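Local coordinates for leucine-rich repeat protein (Bacteroides thetaiotaomicron, PDB 4ECN) that is of unknown function but probably binds other proteins outside the cell through its leucine-rich repeats, at residues Tyr224-Gly228 and Ile229-Glu233; Ala273-Ala276 and Ile277-Leu281; Asp318-Asn321 and Asn322-Thr326; Ile440-Ala443 and Ile444-Leu447; Ala472-Asp475 and Tyr476-Gln479. All coordinates share one frame; numbering follows the deposited sequence.

Contact 1 of 5, residues Tyr224-Gly228 and Ile229-Glu233; sequences YSQSG and IKRSE
Y224, R231 and Q226 carry this contact, on one face of a tight hairpin. The aliphatic part of R231 lies over the root of the Y224 side chain, with CG of R231 3.6 Å from CB of Y224. Q226 approaches R231 from another side. Its chain bends at chi2 (89°), which folds the amide back over the neighbouring strand. There OE1 of Q226 accepts from NE of R231 at 3.1 Å. The amide plane is turned 89° from the guanidinium plane, and OE1 meets that group at its edge, in its plane. The R231 guanidinium also makes a cation-pi contact with Y157. The hydroxyl of Y224 bonds to D159 of strand 157-164, which pairs with the other edge of strand 214-227. Backbone bonds hold the two strands in register. N of S225 reaches O of S232 at 2.8 Å, and N of S232 returns to O of S225 at 2.8 Å. Near the tip, N of S227 donates to O of K230 at 2.9 Å. G228 and I229 form the corners of a type II' turn from S227 to K230. This is a classic two-residue antiparallel beta hairpin, within a DUF4458 domain of the transthyretin clan.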
loop_
_atom_site.group_PDB
_atom_site.type_symbol
_atom_site.label_atom_id
_atom_site.label_comp_id
_atom_site.label_asym_id
_atom_site.label_seq_id
_atom_site.Cartn_x
_atom_site.Cartn_y
_atom_site.Cartn_z
ATOM N N TYR A 224 -41.552 7.225 -5.389
ATOM C CA TYR A 224 -41.880 5.803 -5.282
ATOM C C TYR A 224 -43.331 5.472 -5.663
ATOM O O TYR A 224 -44.246 6.248 -5.385
ATOM C CB TYR A 224 -41.655 5.303 -3.847
ATOM C CG TYR A 224 -40.251 5.499 -3.335
ATOM C CD1 TYR A 224 -39.259 4.551 -3.578
ATOM C CD2 TYR A 224 -39.911 6.625 -2.592
ATOM C CE1 TYR A 224 -37.955 4.741 -3.127
ATOM C CE2 TYR A 224 -38.614 6.821 -2.129
ATOM C CZ TYR A 224 -37.638 5.877 -2.396
ATOM O OH TYR A 224 -36.357 6.079 -1.938
ATOM N N SER A 225 -43.534 4.279 -6.248
ATOM C CA SER A 225 -44.849 3.725 -6.584
ATOM C C SER A 225 -45.125 2.538 -5.666
ATOM O O SER A 225 -44.227 1.730 -5.456
ATOM C CB SER A 225 -44.920 3.323 -8.056
ATOM O OG SER A 225 -44.030 2.264 -8.369
ATOM N N GLN A 226 -46.337 2.458 -5.082
ATOM C CA GLN A 226 -46.717 1.373 -4.169
ATOM C C GLN A 226 -47.710 0.453 -4.868
ATOM O O GLN A 226 -48.681 0.931 -5.465
ATOM C CB GLN A 226 -47.307 1.928 -2.847
ATOM C CG GLN A 226 -47.441 0.915 -1.689
ATOM C CD GLN A 226 -46.218 0.795 -0.789
ATOM O OE1 GLN A 226 -45.648 1.781 -0.301
ATOM N NE2 GLN A 226 -45.862 -0.429 -0.441
ATOM N N SER A 227 -47.429 -0.865 -4.817
ATOM C CA SER A 227 -48.247 -1.958 -5.367
ATOM C C SER A 227 -48.336 -3.060 -4.315
ATOM O O SER A 227 -47.392 -3.846 -4.133
ATOM C CB SER A 227 -47.683 -2.474 -6.691
ATOM O OG SER A 227 -48.468 -3.532 -7.219
ATOM N N GLY A 228 -49.452 -3.057 -3.593
ATOM C CA GLY A 228 -49.676 -3.962 -2.480
ATOM C C GLY A 228 -48.777 -3.529 -1.343
ATOM O O GLY A 228 -49.006 -2.476 -0.732
ATOM N N ILE A 229 -47.689 -4.291 -1.125
ATOM C CA ILE A 229 -46.703 -4.009 -0.077
ATOM C C ILE A 229 -45.354 -3.564 -0.730
ATOM O O ILE A 229 -44.517 -2.963 -0.047
ATOM C CB ILE A 229 -46.523 -5.251 0.859
ATOM C CG1 ILE A 229 -47.890 -5.856 1.268
ATOM C CG2 ILE A 229 -45.672 -4.904 2.105
ATOM C CD1 ILE A 229 -47.848 -7.282 1.891
ATOM N N LYS A 230 -45.179 -3.813 -2.052
ATOM C CA LYS A 230 -43.958 -3.485 -2.796
ATOM C C LYS A 230 -43.898 -1.991 -3.176
ATOM O O LYS A 230 -44.695 -1.516 -3.992
ATOM C CB LYS A 230 -43.839 -4.357 -4.072
ATOM C CG LYS A 230 -42.498 -4.240 -4.816
ATOM C CD LYS A 230 -41.322 -4.871 -4.052
ATOM C CE LYS A 230 -39.972 -4.440 -4.579
ATOM N NZ LYS A 230 -39.672 -3.010 -4.276
ATOM N N ARG A 231 -42.900 -1.277 -2.608
ATOM C CA ARG A 231 -42.624 0.134 -2.886
ATOM C C ARG A 231 -41.432 0.206 -3.835
ATOM O O ARG A 231 -40.326 -0.161 -3.450
ATOM C CB ARG A 231 -42.378 0.905 -1.584
ATOM C CG ARG A 231 -42.351 2.402 -1.766
ATOM C CD ARG A 231 -41.918 3.111 -0.505
ATOM N NE ARG A 231 -42.916 3.055 0.567
ATOM C CZ ARG A 231 -42.789 3.681 1.737
ATOM N NH1 ARG A 231 -41.699 4.404 2.001
ATOM N NH2 ARG A 231 -43.747 3.594 2.651
ATOM N N SER A 232 -41.663 0.635 -5.084
ATOM C CA SER A 232 -40.632 0.684 -6.126
ATOM C C SER A 232 -40.215 2.118 -6.498
ATOM O O SER A 232 -41.053 3.014 -6.556
ATOM C CB SER A 232 -41.128 -0.021 -7.382
ATOM O OG SER A 232 -41.504 -1.356 -7.096
ATOM N N GLU A 233 -38.913 2.293 -6.795
ATOM C CA GLU A 233 -38.271 3.543 -7.203
ATOM C C GLU A 233 -38.784 3.999 -8.575
ATOM O O GLU A 233 -38.842 3.191 -9.504
ATOM C CB GLU A 233 -36.764 3.299 -7.256
ATOM C CG GLU A 233 -35.884 4.478 -6.894
ATOM C CD GLU A 233 -34.628 4.062 -6.150
ATOM O OE1 GLU A 233 -34.023 3.027 -6.513
ATOM O OE2 GLU A 233 -34.242 4.777 -5.197
#

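Contact 2 of 5, residues Ala273-Ala276 and Ile277-Leu281; sequences ALKA and IWEAL
NZ of K275 meets OE2 of E279 at 2.9 Å in a salt bridge between residues one helical turn apart (i, i+4). CG of K275 stands anti to the backbone N (chi1 -153°). The chain then runs straight and turns only at its last bond (chi4 -62°), which swings NZ toward the next turn. E279 reaches back from that turn with an extended chain. OE2 is the oxygen it uses; OE1 stays 4.1 Å from NZ of K275. The rest of the contact is regular alpha helix. I277, W278, E279 and A280 each donate their backbone N to the carbonyl four residues earlier. The bond from N of I277 to O of A273 is 2.9 Å long and almost straight. L281 leaves the helix, and its weak backbone bonds to I277 and W278 mark the end of helix 266-280. The W278 ring points off the helix among W286, W302 and F304, and its NE1 bonds to N301. L274 and I277 are buried, and L274 rests on L328 of strand 325-329. The chemistry thus divides by place. Ionic pairing ties the turns together on the more exposed flank, where solvent would probably weaken the charge attraction. Apolar and aromatic groups join the helix to strand 325-329 and to the loops with W286 and W302.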
loop_
_atom_site.group_PDB
_atom_site.type_symbol
_atom_site.label_atom_id
_atom_site.label_comp_id
_atom_site.label_asym_id
_atom_site.label_seq_id
_atom_site.Cartn_x
_atom_site.Cartn_y
_atom_site.Cartn_z
ATOM N N ALA A 273 -25.001 3.828 -6.161
ATOM C CA ALA A 273 -24.252 2.582 -6.026
ATOM C C ALA A 273 -23.119 2.790 -5.022
ATOM O O ALA A 273 -22.927 1.936 -4.166
ATOM C CB ALA A 273 -23.719 2.138 -7.376
ATOM N N LEU A 274 -22.409 3.953 -5.071
ATOM C CA LEU A 274 -21.376 4.262 -4.081
ATOM C C LEU A 274 -21.954 4.224 -2.669
ATOM O O LEU A 274 -21.339 3.610 -1.797
ATOM C CB LEU A 274 -20.728 5.625 -4.317
ATOM C CG LEU A 274 -19.816 5.831 -5.530
ATOM C CD1 LEU A 274 -19.358 7.266 -5.575
ATOM C CD2 LEU A 274 -18.567 4.941 -5.469
ATOM N N LYS A 275 -23.166 4.820 -2.452
ATOM C CA LYS A 275 -23.761 4.836 -1.123
ATOM C C LYS A 275 -24.088 3.424 -0.701
ATOM O O LYS A 275 -23.845 3.078 0.457
ATOM C CB LYS A 275 -24.990 5.735 -1.018
ATOM C CG LYS A 275 -25.172 6.235 0.425
ATOM C CD LYS A 275 -26.478 6.996 0.659
ATOM C CE LYS A 275 -26.603 7.681 2.006
ATOM N NZ LYS A 275 -26.573 6.747 3.164
ATOM N N ALA A 276 -24.563 2.581 -1.644
ATOM C CA ALA A 276 -24.861 1.169 -1.365
ATOM C C ALA A 276 -23.588 0.453 -0.890
ATOM O O ALA A 276 -23.579 -0.055 0.226
ATOM C CB ALA A 276 -25.451 0.480 -2.592
ATOM N N ILE A 277 -22.499 0.500 -1.696
ATOM C CA ILE A 277 -21.182 -0.085 -1.418
ATOM C C ILE A 277 -20.698 0.350 -0.023
ATOM O O ILE A 277 -20.306 -0.511 0.775
ATOM C CB ILE A 277 -20.193 0.343 -2.537
ATOM C CG1 ILE A 277 -20.607 -0.291 -3.895
ATOM C CG2 ILE A 277 -18.733 0.017 -2.166
ATOM C CD1 ILE A 277 -20.043 0.404 -5.158
ATOM N N TRP A 278 -20.794 1.671 0.281
ATOM C CA TRP A 278 -20.393 2.270 1.553
ATOM C C TRP A 278 -21.233 1.690 2.709
ATOM O O TRP A 278 -20.667 1.252 3.708
ATOM C CB TRP A 278 -20.527 3.797 1.475
ATOM C CG TRP A 278 -20.047 4.551 2.686
ATOM C CD1 TRP A 278 -18.761 4.876 2.991
ATOM C CD2 TRP A 278 -20.868 5.226 3.650
ATOM N NE1 TRP A 278 -18.721 5.616 4.147
ATOM C CE2 TRP A 278 -20.002 5.871 4.559
ATOM C CE3 TRP A 278 -22.264 5.325 3.851
ATOM C CZ2 TRP A 278 -20.477 6.579 5.671
ATOM C CZ3 TRP A 278 -22.726 6.034 4.948
ATOM C CH2 TRP A 278 -21.836 6.645 5.845
ATOM N N GLU A 279 -22.556 1.600 2.538
ATOM C CA GLU A 279 -23.448 1.056 3.574
ATOM C C GLU A 279 -23.206 -0.445 3.774
ATOM O O GLU A 279 -23.182 -0.891 4.929
ATOM C CB GLU A 279 -24.921 1.337 3.256
ATOM C CG GLU A 279 -25.214 2.815 3.388
ATOM C CD GLU A 279 -26.638 3.242 3.669
ATOM O OE1 GLU A 279 -27.562 2.761 2.973
ATOM O OE2 GLU A 279 -26.811 4.145 4.521
ATOM N N ALA A 280 -22.938 -1.204 2.679
ATOM C CA ALA A 280 -22.661 -2.651 2.738
ATOM C C ALA A 280 -21.294 -2.967 3.368
ATOM O O ALA A 280 -21.134 -4.061 3.915
ATOM C CB ALA A 280 -22.717 -3.252 1.352
ATOM N N LEU A 281 -20.320 -2.021 3.294
ATOM C CA LEU A 281 -18.962 -2.229 3.798
ATOM C C LEU A 281 -18.671 -1.388 5.069
ATOM O O LEU A 281 -17.533 -0.960 5.280
ATOM C CB LEU A 281 -17.927 -1.928 2.706
ATOM C CG LEU A 281 -17.985 -2.849 1.496
ATOM C CD1 LEU A 281 -17.134 -2.347 0.400
ATOM C CD2 LEU A 281 -17.614 -4.268 1.848
#

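Contact 3 of 5, residues Asp318-Asn321 and Asn322-Thr326; sequences DLDN and NGRVT
D320 and T326 both hold their polar branch between the backbone N and the carbonyl carbon, D320 with chi1 67° and T326 with chi1 55°. In D320 this folds the carboxylate over the turn that follows. OD1 of D320 then takes two backbone N-H groups, N of N322 at 2.9 Å and N of R324 at 3.0 Å. The bond to N322 makes an Asx turn. The two donors come from opposite faces of the carboxylate plane, both well out of it. One oxygen therefore pins the turn at two points. In T326 the torsion places OG1 beside O of D318, to which it gives a weak bond. The same carbonyl takes a firmer one from N of T326 at 2.7 Å. CG2 of T326 meanwhile leans on CB of D320 at 3.7 Å.

The chain here is a short beta hairpin, strand 317-319 paired with strand 325-329 at the edge of the repeat sheet. A type I turn runs from D320 to G323, closed by N of G323 bonding to O of D320 at 2.8 Å. N of D320 donates to O of R324 at 2.8 Å. With the positive phi of G323 (93°), this makes a type I turn with a G1 bulge, in a 3:5 hairpin.

L319 and V325 form a non-hydrogen-bonded pair on one face, with CD2 of L319 3.8 Å from CG2 of V325. Helix 266-280 covers this face through Y271 and L274. The R324 side chain runs beside the D320 carboxylate, but its guanidinium makes its salt bridge with D270 of that helix.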
loop_
_atom_site.group_PDB
_atom_site.type_symbol
_atom_site.label_atom_id
_atom_site.label_comp_id
_atom_site.label_asym_id
_atom_site.label_seq_id
_atom_site.Cartn_x
_atom_site.Cartn_y
_atom_site.Cartn_z
ATOM N N ASP A 318 -12.482 8.755 -8.265
ATOM C CA ASP A 318 -12.055 9.506 -9.444
ATOM C C ASP A 318 -13.239 9.488 -10.472
ATOM O O ASP A 318 -13.903 8.459 -10.650
ATOM C CB ASP A 318 -10.729 8.939 -10.018
ATOM C CG ASP A 318 -9.589 8.829 -9.002
ATOM O OD1 ASP A 318 -8.918 9.859 -8.745
ATOM O OD2 ASP A 318 -9.369 7.699 -8.456
ATOM N N LEU A 319 -13.553 10.665 -11.051
ATOM C CA LEU A 319 -14.680 10.845 -11.965
ATOM C C LEU A 319 -14.249 11.351 -13.326
ATOM O O LEU A 319 -13.144 11.903 -13.472
ATOM C CB LEU A 319 -15.709 11.849 -11.388
ATOM C CG LEU A 319 -16.244 11.648 -9.972
ATOM C CD1 LEU A 319 -17.006 12.853 -9.527
ATOM C CD2 LEU A 319 -17.089 10.397 -9.853
ATOM N N ASP A 320 -15.144 11.180 -14.320
ATOM C CA ASP A 320 -14.922 11.688 -15.657
ATOM C C ASP A 320 -15.660 13.034 -15.780
ATOM O O ASP A 320 -16.435 13.401 -14.887
ATOM C CB ASP A 320 -15.329 10.678 -16.757
ATOM C CG ASP A 320 -16.793 10.302 -16.952
ATOM O OD1 ASP A 320 -17.679 11.118 -16.601
ATOM O OD2 ASP A 320 -17.052 9.240 -17.565
ATOM N N ASN A 321 -15.410 13.759 -16.889
ATOM C CA ASN A 321 -15.968 15.074 -17.222
ATOM C C ASN A 321 -17.534 15.076 -17.173
ATOM O O ASN A 321 -18.112 16.131 -16.900
ATOM C CB ASN A 321 -15.463 15.522 -18.610
ATOM C CG ASN A 321 -15.564 14.453 -19.691
ATOM O OD1 ASN A 321 -14.899 13.395 -19.641
ATOM N ND2 ASN A 321 -16.381 14.718 -20.710
ATOM N N ASN A 322 -18.198 13.913 -17.365
ATOM C CA ASN A 322 -19.667 13.789 -17.331
ATOM C C ASN A 322 -20.187 13.368 -15.942
ATOM O O ASN A 322 -21.402 13.211 -15.760
ATOM C CB ASN A 322 -20.147 12.792 -18.384
ATOM C CG ASN A 322 -19.876 13.256 -19.790
ATOM O OD1 ASN A 322 -20.181 14.396 -20.171
ATOM N ND2 ASN A 322 -19.310 12.373 -20.595
ATOM N N GLY A 323 -19.273 13.208 -14.988
ATOM C CA GLY A 323 -19.581 12.895 -13.594
ATOM C C GLY A 323 -19.596 11.437 -13.201
ATOM O O GLY A 323 -19.893 11.118 -12.047
ATOM N N ARG A 324 -19.237 10.551 -14.131
ATOM C CA ARG A 324 -19.271 9.110 -13.903
ATOM C C ARG A 324 -17.997 8.610 -13.204
ATOM O O ARG A 324 -16.929 9.180 -13.363
ATOM C CB ARG A 324 -19.504 8.379 -15.220
ATOM C CG ARG A 324 -20.947 8.638 -15.654
ATOM C CD ARG A 324 -21.571 7.519 -16.446
ATOM N NE ARG A 324 -21.740 6.308 -15.654
ATOM C CZ ARG A 324 -22.024 5.122 -16.173
ATOM N NH1 ARG A 324 -22.162 4.981 -17.487
ATOM N NH2 ARG A 324 -22.160 4.063 -15.384
ATOM N N VAL A 325 -18.146 7.574 -12.368
ATOM C CA VAL A 325 -17.059 6.989 -11.566
ATOM C C VAL A 325 -16.075 6.232 -12.485
ATOM O O VAL A 325 -16.481 5.323 -13.197
ATOM C CB VAL A 325 -17.646 6.074 -10.463
ATOM C CG1 VAL A 325 -16.556 5.260 -9.779
ATOM C CG2 VAL A 325 -18.441 6.890 -9.444
ATOM N N THR A 326 -14.794 6.621 -12.470
ATOM C CA THR A 326 -13.759 6.006 -13.311
ATOM C C THR A 326 -12.711 5.281 -12.472
ATOM O O THR A 326 -11.969 4.433 -12.987
ATOM C CB THR A 326 -13.095 7.051 -14.190
ATOM O OG1 THR A 326 -12.591 8.121 -13.376
ATOM C CG2 THR A 326 -14.041 7.586 -15.236
#

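Contact 4 of 5, residues Ile440-Ala443 and Ile444-Leu447; sequences ISKA and IQRL
I444 packs back on I440, with CG1 of I444 3.8 Å from CG2 of I440. CG1 of I444 stands anti to its own carbonyl carbon (chi1 -65°), which also lays it against the backbone, 3.4 Å from O of S441. On another side of the turn K442 and Q445 cross. The K442 chain is bent at chi3 and chi4, and its CE passes 3.4 Å from OE1 of Q445. This is a van der Waals approach. The ammonium group of K442 makes a cation-pi contact with W469.

Behind these side chains is a 3-10 turn spanning 442-446, in the loop between strands 436-440 and 452-456. N of Q445 donates to O of K442 at 3.0 Å, and N of R446 donates to O of A443 at 2.9 Å. An ST turn leads into this segment: OG of S441 accepts from N of A443 at 3.1 Å.

Outside the turn, D341 bonds to OG of S441, and R446 is held by E483 and the carbonyl of G344. I440 and I444 reach F455 and I453 of strand 452-456, and I444 and L447 touch L352 of the neighbouring parallel strand 351-353.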
loop_
_atom_site.group_PDB
_atom_site.type_symbol
_atom_site.label_atom_id
_atom_site.label_comp_id
_atom_site.label_asym_id
_atom_site.label_seq_id
_atom_site.Cartn_x
_atom_site.Cartn_y
_atom_site.Cartn_z
ATOM N N ILE A 440 -16.841 -10.749 -2.560
ATOM C CA ILE A 440 -16.772 -9.887 -3.744
ATOM C C ILE A 440 -17.824 -10.356 -4.755
ATOM O O ILE A 440 -17.668 -11.446 -5.297
ATOM C CB ILE A 440 -15.358 -9.837 -4.403
ATOM C CG1 ILE A 440 -14.180 -9.678 -3.406
ATOM C CG2 ILE A 440 -15.318 -8.806 -5.543
ATOM C CD1 ILE A 440 -13.990 -8.334 -2.760
ATOM N N SER A 441 -18.877 -9.538 -5.013
ATOM C CA SER A 441 -19.944 -9.795 -6.005
ATOM C C SER A 441 -19.387 -10.175 -7.386
ATOM O O SER A 441 -18.363 -9.620 -7.777
ATOM C CB SER A 441 -20.816 -8.551 -6.163
ATOM O OG SER A 441 -21.707 -8.691 -7.256
ATOM N N LYS A 442 -20.071 -11.048 -8.154
ATOM C CA LYS A 442 -19.567 -11.375 -9.505
ATOM C C LYS A 442 -19.903 -10.217 -10.529
ATOM O O LYS A 442 -19.453 -10.286 -11.681
ATOM C CB LYS A 442 -20.071 -12.742 -10.026
ATOM C CG LYS A 442 -21.575 -12.889 -10.231
ATOM C CD LYS A 442 -21.971 -14.327 -10.630
ATOM C CE LYS A 442 -21.762 -14.716 -12.081
ATOM N NZ LYS A 442 -22.819 -14.171 -12.966
ATOM N N ALA A 443 -20.599 -9.126 -10.077
ATOM C CA ALA A 443 -20.914 -7.948 -10.886
ATOM C C ALA A 443 -19.631 -7.274 -11.449
ATOM O O ALA A 443 -19.714 -6.463 -12.371
ATOM C CB ALA A 443 -21.699 -6.954 -10.059
ATOM N N ILE A 444 -18.450 -7.642 -10.918
ATOM C CA ILE A 444 -17.128 -7.181 -11.356
ATOM C C ILE A 444 -16.978 -7.500 -12.883
ATOM O O ILE A 444 -16.326 -6.741 -13.600
ATOM C CB ILE A 444 -16.031 -7.866 -10.446
ATOM C CG1 ILE A 444 -16.139 -7.408 -8.982
ATOM C CG2 ILE A 444 -14.605 -7.707 -10.928
ATOM C CD1 ILE A 444 -16.097 -5.881 -8.747
ATOM N N GLN A 445 -17.660 -8.567 -13.374
ATOM C CA GLN A 445 -17.686 -9.013 -14.776
ATOM C C GLN A 445 -18.390 -8.032 -15.730
ATOM O O GLN A 445 -18.395 -8.267 -16.949
ATOM C CB GLN A 445 -18.424 -10.358 -14.880
ATOM C CG GLN A 445 -17.614 -11.567 -14.499
ATOM C CD GLN A 445 -18.477 -12.793 -14.437
ATOM O OE1 GLN A 445 -19.223 -12.994 -13.483
ATOM N NE2 GLN A 445 -18.389 -13.643 -15.442
ATOM N N ARG A 446 -19.062 -7.002 -15.178
ATOM C CA ARG A 446 -19.795 -6.017 -15.965
ATOM C C ARG A 446 -18.924 -4.766 -16.211
ATOM O O ARG A 446 -19.244 -3.970 -17.091
ATOM C CB ARG A 446 -21.110 -5.646 -15.257
ATOM C CG ARG A 446 -22.178 -5.060 -16.182
ATOM C CD ARG A 446 -23.452 -4.726 -15.434
ATOM N NE ARG A 446 -24.503 -4.209 -16.315
ATOM C CZ ARG A 446 -24.936 -2.949 -16.342
ATOM N NH1 ARG A 446 -24.440 -2.050 -15.498
ATOM N NH2 ARG A 446 -25.898 -2.590 -17.180
ATOM N N LEU A 447 -17.806 -4.623 -15.471
ATOM C CA LEU A 447 -16.867 -3.499 -15.538
ATOM C C LEU A 447 -15.846 -3.758 -16.639
ATOM O O LEU A 447 -14.683 -4.066 -16.377
ATOM C CB LEU A 447 -16.195 -3.331 -14.163
ATOM C CG LEU A 447 -17.130 -3.289 -12.950
ATOM C CD1 LEU A 447 -16.343 -3.188 -11.688
ATOM C CD2 LEU A 447 -18.135 -2.156 -13.056
#

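Contact 5 of 5, residues Ala472-Asp475 and Tyr476-Gln479; sequences ANSD and YAKQ
S474 grips the first turn of helix 475-480 through two atoms. Its O accepts from N of K478 at 2.9 Å. Its OG accepts from N of A477 at 3.1 Å in a nearly straight bond (164°). The hydroxyl lies between the S474 backbone N and carbonyl carbon (chi1 68°), which turns it forward over the helix start. S474 is thus the N-cap, and its side chain supplies an acceptor for an N-H of the helix's first turn. The same OG is also hydrogen-bonded to O of D471 and to OD2 of D341, so this one atom ties the cap to the loop before it and to another loop. A further bond, from N of Q479 to O of D475 at 3.2 Å, is weak.

A water joins the two segments. It donates to O of A472 at 2.8 Å and, weakly, to O of A477.

Packing round the cap is mostly carbon against backbone oxygen. The K478 chain, extended beyond CG, runs back across the preceding loop. Its CG lies along O of S474, and its CE lies 3.5 Å from O of N473. The Y476 ring leaves the helix toward D341 and A342. A477 rests on W469, and NE2 of Q479 bonds to E483.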
loop_
_atom_site.group_PDB
_atom_site.type_symbol
_atom_site.label_atom_id
_atom_site.label_comp_id
_atom_site.label_asym_id
_atom_site.label_seq_id
_atom_site.Cartn_x
_atom_site.Cartn_y
_atom_site.Cartn_z
ATOM N N ALA A 472 -28.875 -12.404 -4.833
ATOM C CA ALA A 472 -29.531 -12.774 -6.088
ATOM C C ALA A 472 -30.879 -12.057 -6.291
ATOM O O ALA A 472 -31.364 -12.002 -7.426
ATOM C CB ALA A 472 -29.749 -14.274 -6.132
ATOM N N ASN A 473 -31.459 -11.492 -5.205
ATOM C CA ASN A 473 -32.761 -10.825 -5.246
ATOM C C ASN A 473 -32.627 -9.304 -5.190
ATOM O O ASN A 473 -33.634 -8.619 -5.031
ATOM C CB ASN A 473 -33.668 -11.325 -4.107
ATOM C CG ASN A 473 -34.098 -12.754 -4.307
ATOM O OD1 ASN A 473 -34.453 -13.181 -5.420
ATOM N ND2 ASN A 473 -34.034 -13.532 -3.242
ATOM N N SER A 474 -31.413 -8.772 -5.387
ATOM C CA SER A 474 -31.195 -7.322 -5.457
ATOM C C SER A 474 -31.634 -6.846 -6.822
ATOM O O SER A 474 -31.588 -7.633 -7.772
ATOM C CB SER A 474 -29.735 -6.975 -5.190
ATOM O OG SER A 474 -28.907 -7.439 -6.241
ATOM N N ASP A 475 -32.060 -5.582 -6.944
ATOM C CA ASP A 475 -32.531 -5.069 -8.229
ATOM C C ASP A 475 -31.409 -5.192 -9.299
ATOM O O ASP A 475 -31.693 -5.566 -10.444
ATOM C CB ASP A 475 -33.036 -3.631 -8.077
ATOM C CG ASP A 475 -34.333 -3.526 -7.274
ATOM O OD1 ASP A 475 -35.209 -4.420 -7.422
ATOM O OD2 ASP A 475 -34.504 -2.519 -6.550
ATOM N N TYR A 476 -30.140 -5.030 -8.870
ATOM C CA TYR A 476 -28.946 -5.158 -9.689
ATOM C C TYR A 476 -28.739 -6.603 -10.202
ATOM O O TYR A 476 -28.574 -6.772 -11.409
ATOM C CB TYR A 476 -27.715 -4.715 -8.891
ATOM C CG TYR A 476 -27.734 -3.268 -8.450
ATOM C CD1 TYR A 476 -27.367 -2.245 -9.323
ATOM C CD2 TYR A 476 -28.041 -2.924 -7.141
ATOM C CE1 TYR A 476 -27.330 -0.914 -8.908
ATOM C CE2 TYR A 476 -28.002 -1.593 -6.712
ATOM C CZ TYR A 476 -27.623 -0.594 -7.593
ATOM O OH TYR A 476 -27.608 0.714 -7.170
ATOM N N ALA A 477 -28.751 -7.634 -9.308
ATOM C CA ALA A 477 -28.547 -9.052 -9.671
ATOM C C ALA A 477 -29.703 -9.578 -10.466
ATOM O O ALA A 477 -29.519 -10.456 -11.301
ATOM C CB ALA A 477 -28.359 -9.906 -8.432
ATOM N N LYS A 478 -30.906 -9.040 -10.213
ATOM C CA LYS A 478 -32.104 -9.420 -10.950
ATOM C C LYS A 478 -31.987 -8.927 -12.395
ATOM O O LYS A 478 -32.591 -9.515 -13.289
ATOM C CB LYS A 478 -33.380 -8.878 -10.276
ATOM C CG LYS A 478 -33.850 -9.634 -9.032
ATOM C CD LYS A 478 -35.215 -9.092 -8.590
ATOM C CE LYS A 478 -35.844 -9.792 -7.410
ATOM N NZ LYS A 478 -37.235 -9.310 -7.158
ATOM N N GLN A 479 -31.201 -7.869 -12.626
ATOM C CA GLN A 479 -31.024 -7.332 -13.967
ATOM C C GLN A 479 -29.849 -8.022 -14.682
ATOM O O GLN A 479 -30.024 -8.493 -15.809
ATOM C CB GLN A 479 -30.803 -5.806 -13.919
ATOM C CG GLN A 479 -30.727 -5.142 -15.302
ATOM C CD GLN A 479 -30.041 -3.789 -15.302
ATOM O OE1 GLN A 479 -30.399 -2.853 -14.557
ATOM N NE2 GLN A 479 -29.056 -3.638 -16.187
HETATM O O HOH W 1 -30.593 -13.337 -9.788
#

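How the contacts relate
The five contacts follow one another along the chain. Contact 1 lies in a DUF4458 domain, about 22 Å from contact 2 between centres. E233 of contact 1 nevertheless forms a salt bridge with K272, just before contact 2. Helix 266-280 links several of the others. L274 of contact 2 packs on V325 of contact 3, CD1 to CG2 4.0 Å. CA of A273 lies 4.0 Å from OH of Y476 in contact 5. Contacts 4 and 5 are about 12 Å apart between centres; they share D341 and E483 as partners. The bound sodium ion, at Q314 and V317, is about 5 Å from the D318 side chain of contact 3.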